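Local coordinates for protein insecticidal Delta-Endotoxin Cry8Ea1 (Bacillus Thuringiensis, PDB 3EB7) that is toxic to larvae of the underground pest Holotrichia parallela, probably by forming pores in gut-cell membranes as other three-domain Cry toxins do, at residues P24-G27 / P28-L32; G15-L18 / G19-V23. All coordinates share one frame; numbering follows the deposited sequence.

Contact 2 (15-18 with 19-23) comes first and lies at the end of helix 2-20; contact 1 (24-27 with 28-32) follows directly at the start of helix 26-40, both in the N-terminal helical domain. Their centres lie about 10 Å apart. The two helices are neighbours as well as successive in the chain: Lys20 NZ reaches Pro28 O at 3.0 Å, and Leu32 packs on Thr16 one turn farther along. The connection between them joins in as well, with Val23 resting on Pro28. Both contacts thus shape one corner of the helical domain which, in this toxin family, is thought to drive membrane insertion.

Contact 1: P24-G27 / P28-L32; sequences PLVG and PIVSL
The pyrrolidine ring of Pro28 lies against Leu25, with the backbone oxygen of Leu25 above one ring face, Leu25 CB at the CD-CG edge and Val23 at the CB edge. Leu25 O stands 3.2 Å from Pro28 CD and somewhat farther from CB and CG, while Leu25 CB touches that same CD at 3.7 Å. A proline fits here because Leu25 is the N-cap: Pro28 belongs to the first turn, where no amide hydrogen is needed to continue the helical bonding. The carbonyl over the ring is shared, since Ile29 N also approaches Leu25 O, in a weak bond of 3.4 Å; Ile29 CG1 and CD1 gather round the same oxygen. Farther along, the bonding settles into regular helix. Val30 N meets Val26 O at 3.0 Å, and Ser31 N meets Gly27 O at 3.1 Å with a nearly straight N-H...O angle of 169°. Val30 N is shared between Val26 O and, weakly, Gly27 O. One turn apart, Val26 and Val30 lie side by side and point the same way. Val26 turns CG2 away from its own nitrogen, whereas the CG2 of Val30 is anti to its carbonyl carbon (CG1 at chi1 168°), and the two methyls meet at 3.9 Å. The Val30 methyl also rests on Val26 O. This valine pair faces helix 65-93, and Ile29 packs on helix 133-153. Between the two segments the polar links are all backbone to backbone; the side chains add apolar contacts and carbon contacts with backbone oxygens. Lacking an N-H, Pro28 cannot hydrogen-bond to the Leu25 carbonyl, and the contact there is carbon to oxygen; the CD hydrogens, probably slightly polarised by the adjacent nitrogen, make it mildly favourable.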
ATOM      1  N   PRO A  24     -13.130 -17.107  -8.563  1.00 39.17           N
ATOM      2  CA  PRO A  24     -13.917 -18.152  -7.886  1.00 39.95           C
ATOM      3  C   PRO A  24     -13.546 -19.608  -8.217  1.00 40.28           C
ATOM      4  O   PRO A  24     -14.015 -20.517  -7.524  1.00 41.26           O
ATOM      5  CB  PRO A  24     -15.347 -17.864  -8.347  1.00 40.43           C
ATOM      6  CG  PRO A  24     -15.190 -17.049  -9.642  1.00 40.65           C
ATOM      7  CD  PRO A  24     -13.704 -16.791  -9.876  1.00 39.19           C
ATOM      8  N   LEU A  25     -12.686 -19.821  -9.222  1.00 40.16           N
ATOM      9  CA  LEU A  25     -12.316 -21.155  -9.738  1.00 39.35           C
ATOM     10  C   LEU A  25     -11.347 -21.927  -8.804  1.00 39.37           C
ATOM     11  O   LEU A  25     -10.379 -21.343  -8.273  1.00 39.50           O
ATOM     12  CB  LEU A  25     -11.698 -20.985 -11.123  1.00 39.42           C
ATOM     13  CG  LEU A  25     -12.492 -20.181 -12.176  1.00 40.43           C
ATOM     14  CD1 LEU A  25     -11.590 -19.473 -13.180  1.00 40.53           C
ATOM     15  CD2 LEU A  25     -13.525 -21.051 -12.898  1.00 42.17           C
ATOM     16  N   VAL A  26     -11.595 -23.233  -8.618  1.00 38.42           N
ATOM     17  CA  VAL A  26     -10.779 -24.088  -7.715  1.00 37.47           C
ATOM     18  C   VAL A  26      -9.298 -24.202  -8.103  1.00 37.03           C
ATOM     19  O   VAL A  26      -8.438 -24.283  -7.233  1.00 37.19           O
ATOM     20  CB  VAL A  26     -11.411 -25.527  -7.461  1.00 37.68           C
ATOM     21  CG1 VAL A  26     -11.490 -26.361  -8.739  1.00 36.81           C
ATOM     22  CG2 VAL A  26     -10.633 -26.293  -6.384  1.00 37.90           C
ATOM     23  N   GLY A  27      -8.992 -24.200  -9.400  1.00 36.73           N
ATOM     24  CA  GLY A  27      -7.597 -24.334  -9.864  1.00 35.13           C
ATOM     25  C   GLY A  27      -6.668 -23.240  -9.343  1.00 34.10           C
ATOM     26  O   GLY A  27      -5.643 -23.543  -8.704  1.00 34.04           O
ATOM     27  N   PRO A  28      -7.014 -21.958  -9.623  1.00 33.04           N
ATOM     28  CA  PRO A  28      -6.329 -20.783  -9.061  1.00 31.43           C
ATOM     29  C   PRO A  28      -6.208 -20.790  -7.525  1.00 30.25           C
ATOM     30  O   PRO A  28      -5.148 -20.435  -7.013  1.00 29.53           O
ATOM     31  CB  PRO A  28      -7.196 -19.625  -9.536  1.00 32.06           C
ATOM     32  CG  PRO A  28      -7.774 -20.136 -10.853  1.00 32.89           C
ATOM     33  CD  PRO A  28      -8.087 -21.566 -10.562  1.00 33.18           C
ATOM     34  N   ILE A  29      -7.263 -21.221  -6.818  1.00 28.60           N
ATOM     35  CA  ILE A  29      -7.301 -21.242  -5.367  1.00 27.43           C
ATOM     36  C   ILE A  29      -6.329 -22.292  -4.798  1.00 28.30           C
ATOM     37  O   ILE A  29      -5.669 -22.055  -3.777  1.00 27.38           O
ATOM     38  CB  ILE A  29      -8.780 -21.363  -4.838  1.00 28.02           C
ATOM     39  CG1 ILE A  29      -9.510 -20.024  -5.020  1.00 26.18           C
ATOM     40  CG2 ILE A  29      -8.885 -21.827  -3.346  1.00 24.99           C
ATOM     41  CD1 ILE A  29     -10.953 -20.111  -4.767  1.00 27.29           C
ATOM     42  N   VAL A  30      -6.206 -23.431  -5.477  1.00 28.86           N
ATOM     43  CA  VAL A  30      -5.279 -24.481  -5.032  1.00 29.65           C
ATOM     44  C   VAL A  30      -3.838 -24.007  -5.225  1.00 30.10           C
ATOM     45  O   VAL A  30      -2.994 -24.138  -4.324  1.00 30.59           O
ATOM     46  CB  VAL A  30      -5.549 -25.805  -5.763  1.00 30.04           C
ATOM     47  CG1 VAL A  30      -4.408 -26.824  -5.539  1.00 31.10           C
ATOM     48  CG2 VAL A  30      -6.870 -26.372  -5.284  1.00 29.78           C
ATOM     49  N   SER A  31      -3.597 -23.417  -6.389  1.00 29.96           N
ATOM     50  CA  SER A  31      -2.347 -22.807  -6.754  1.00 30.41           C
ATOM     51  C   SER A  31      -1.901 -21.677  -5.789  1.00 30.45           C
ATOM     52  O   SER A  31      -0.712 -21.544  -5.464  1.00 30.79           O
ATOM     53  CB  SER A  31      -2.498 -22.282  -8.197  1.00 30.77           C
ATOM     54  OG  SER A  31      -1.528 -21.278  -8.498  1.00 32.13           O
ATOM     55  N   LEU A  32      -2.861 -20.857  -5.369  1.00 29.95           N
ATOM     56  CA  LEU A  32      -2.667 -19.785  -4.408  1.00 29.43           C
ATOM     57  C   LEU A  32      -2.238 -20.318  -3.033  1.00 28.59           C
ATOM     58  O   LEU A  32      -1.259 -19.850  -2.479  1.00 29.12           O
ATOM     59  CB  LEU A  32      -3.973 -18.976  -4.290  1.00 29.55           C
ATOM     60  CG  LEU A  32      -4.119 -17.920  -3.193  1.00 30.33           C
ATOM     61  CD1 LEU A  32      -2.969 -16.874  -3.253  1.00 29.87           C
ATOM     62  CD2 LEU A  32      -5.479 -17.241  -3.342  1.00 30.17           C
TER

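Contact 2: G15-L18 / G19-V23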
ATOM      1  N   GLY A  15       1.386  -9.179  -3.396  1.00 24.12           N
ATOM      2  CA  GLY A  15       1.469  -9.348  -4.829  1.00 24.22           C
ATOM      3  C   GLY A  15       0.794 -10.597  -5.350  1.00 24.19           C
ATOM      4  O   GLY A  15       0.154 -10.582  -6.398  1.00 24.77           O
ATOM      5  N   THR A  16       0.926 -11.691  -4.628  1.00 24.22           N
ATOM      6  CA  THR A  16       0.309 -12.938  -5.058  1.00 24.43           C
ATOM      7  C   THR A  16      -1.216 -12.867  -4.979  1.00 24.52           C
ATOM      8  O   THR A  16      -1.912 -13.246  -5.912  1.00 24.74           O
ATOM      9  CB  THR A  16       0.754 -14.107  -4.176  1.00 23.94           C
ATOM     10  OG1 THR A  16       2.156 -14.274  -4.317  1.00 25.01           O
ATOM     11  CG2 THR A  16       0.078 -15.389  -4.634  1.00 24.31           C
ATOM     12  N   ILE A  17      -1.723 -12.430  -3.833  1.00 24.74           N
ATOM     13  CA  ILE A  17      -3.162 -12.271  -3.627  1.00 25.60           C
ATOM     14  C   ILE A  17      -3.795 -11.246  -4.608  1.00 26.11           C
ATOM     15  O   ILE A  17      -4.883 -11.481  -5.136  1.00 26.16           O
ATOM     16  CB  ILE A  17      -3.474 -11.935  -2.157  1.00 25.24           C
ATOM     17  CG1 ILE A  17      -3.169 -13.163  -1.286  1.00 25.56           C
ATOM     18  CG2 ILE A  17      -4.905 -11.490  -1.997  1.00 23.82           C
ATOM     19  CD1 ILE A  17      -2.700 -12.794   0.128  1.00 23.55           C
ATOM     20  N   LEU A  18      -3.098 -10.148  -4.870  1.00 25.89           N
ATOM     21  CA  LEU A  18      -3.608  -9.141  -5.773  1.00 27.33           C
ATOM     22  C   LEU A  18      -3.856  -9.757  -7.156  1.00 27.98           C
ATOM     23  O   LEU A  18      -4.789  -9.361  -7.852  1.00 29.41           O
ATOM     24  CB  LEU A  18      -2.611  -7.968  -5.842  1.00 27.30           C
ATOM     25  CG  LEU A  18      -2.977  -6.487  -5.633  1.00 28.67           C
ATOM     26  CD1 LEU A  18      -4.255  -6.224  -4.894  1.00 26.88           C
ATOM     27  CD2 LEU A  18      -1.815  -5.753  -4.967  1.00 27.82           C
ATOM     28  N   GLY A  19      -3.045 -10.747  -7.540  1.00 28.46           N
ATOM     29  CA  GLY A  19      -3.176 -11.439  -8.833  1.00 28.16           C
ATOM     30  C   GLY A  19      -4.340 -12.417  -8.912  1.00 29.32           C
ATOM     31  O   GLY A  19      -4.784 -12.783 -10.021  1.00 28.83           O
ATOM     32  N   LYS A  20      -4.844 -12.848  -7.749  1.00 29.41           N
ATOM     33  CA  LYS A  20      -5.991 -13.760  -7.677  1.00 29.44           C
ATOM     34  C   LYS A  20      -7.289 -13.131  -7.120  1.00 29.67           C
ATOM     35  O   LYS A  20      -8.266 -13.832  -6.830  1.00 30.23           O
ATOM     36  CB  LYS A  20      -5.636 -14.980  -6.805  1.00 30.65           C
ATOM     37  CG  LYS A  20      -4.464 -15.879  -7.280  1.00 30.68           C
ATOM     38  CD  LYS A  20      -4.609 -16.370  -8.703  1.00 34.60           C
ATOM     39  CE  LYS A  20      -3.384 -17.204  -9.162  1.00 34.84           C
ATOM     40  NZ  LYS A  20      -3.281 -18.485  -8.416  1.00 34.09           N
ATOM     41  N   LEU A  21      -7.305 -11.819  -6.933  1.00 29.80           N
ATOM     42  CA  LEU A  21      -8.429 -11.158  -6.268  1.00 29.36           C
ATOM     43  C   LEU A  21      -9.756 -11.446  -6.989  1.00 30.32           C
ATOM     44  O   LEU A  21      -9.855 -11.278  -8.193  1.00 29.54           O
ATOM     45  CB  LEU A  21      -8.150  -9.655  -6.128  1.00 28.64           C
ATOM     46  CG  LEU A  21      -8.461  -8.941  -4.817  1.00 27.61           C
ATOM     47  CD1 LEU A  21      -7.930  -9.687  -3.598  1.00 23.01           C
ATOM     48  CD2 LEU A  21      -7.876  -7.544  -4.868  1.00 28.76           C
ATOM     49  N   GLY A  22     -10.743 -11.950  -6.239  1.00 31.83           N
ATOM     50  CA  GLY A  22     -12.090 -12.235  -6.763  1.00 33.85           C
ATOM     51  C   GLY A  22     -12.255 -13.485  -7.626  1.00 35.32           C
ATOM     52  O   GLY A  22     -13.359 -13.776  -8.105  1.00 35.08           O
ATOM     53  N   VAL A  23     -11.180 -14.241  -7.834  1.00 36.32           N
ATOM     54  CA  VAL A  23     -11.286 -15.443  -8.682  1.00 37.97           C
ATOM     55  C   VAL A  23     -12.051 -16.567  -7.946  1.00 38.54           C
ATOM     56  O   VAL A  23     -11.691 -16.916  -6.817  1.00 38.86           O
ATOM     57  CB  VAL A  23      -9.883 -15.901  -9.181  1.00 38.12           C
ATOM     58  CG1 VAL A  23      -9.969 -17.202  -9.940  1.00 37.90           C
ATOM     59  CG2 VAL A  23      -9.259 -14.805 -10.071  1.00 38.25           C
TER
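Unusual first torsions let the ends of Leu18 and Leu21 meet: both depart from the staggered positions, with chi1 at -128° and -136°, and their chains run side by side in the same direction until Leu18 CD1 meets Leu21 CD2 at 3.9 Å. The other branch of Leu21 serves a second neighbour. Its CD1 lies 3.9 Å from Ile17 CG2, a methyl held anti to the Ile17 nitrogen, and these two side chains meet at a slant. Leu21 therefore straddles the last turn, CD1 for Ile17, four residues back, and CD2 for Leu18, three back. Here the helical bonding weakens. Gly19 N is only weakly held, by Gly15 O and Thr16 O, and Lys20 N reaches Thr16 O in a long, weak bond of 3.5 Å. Its better partner is Ile17 O at 2.9 Å, although the amide stands above the carbonyl plane, 63° out of it. This shift from four-residue to three-residue spacing accompanies the fraying of helix 2-20, in the N-terminal helical domain, as it gives way to a turn. A type II beta turn from Lys20 to Val23 follows, closed by Val23 N on Lys20 O at 3.1 Å; Gly22 supplies the positive phi expected at its third position. Leu21 leaves the helical path here, and its backbone is bonded instead to Thr234. Lys20, bent at chi2 and chi4, lays CG near Thr16 O and carries its ammonium group to Pro28 O, with a weaker bond to Ser31 OG. Thr16 OG1 is hydrogen-bonded to Ser12 O, one turn back in the same helix, while Ile17 rests on Tyr225 and Leu18 on Leu221.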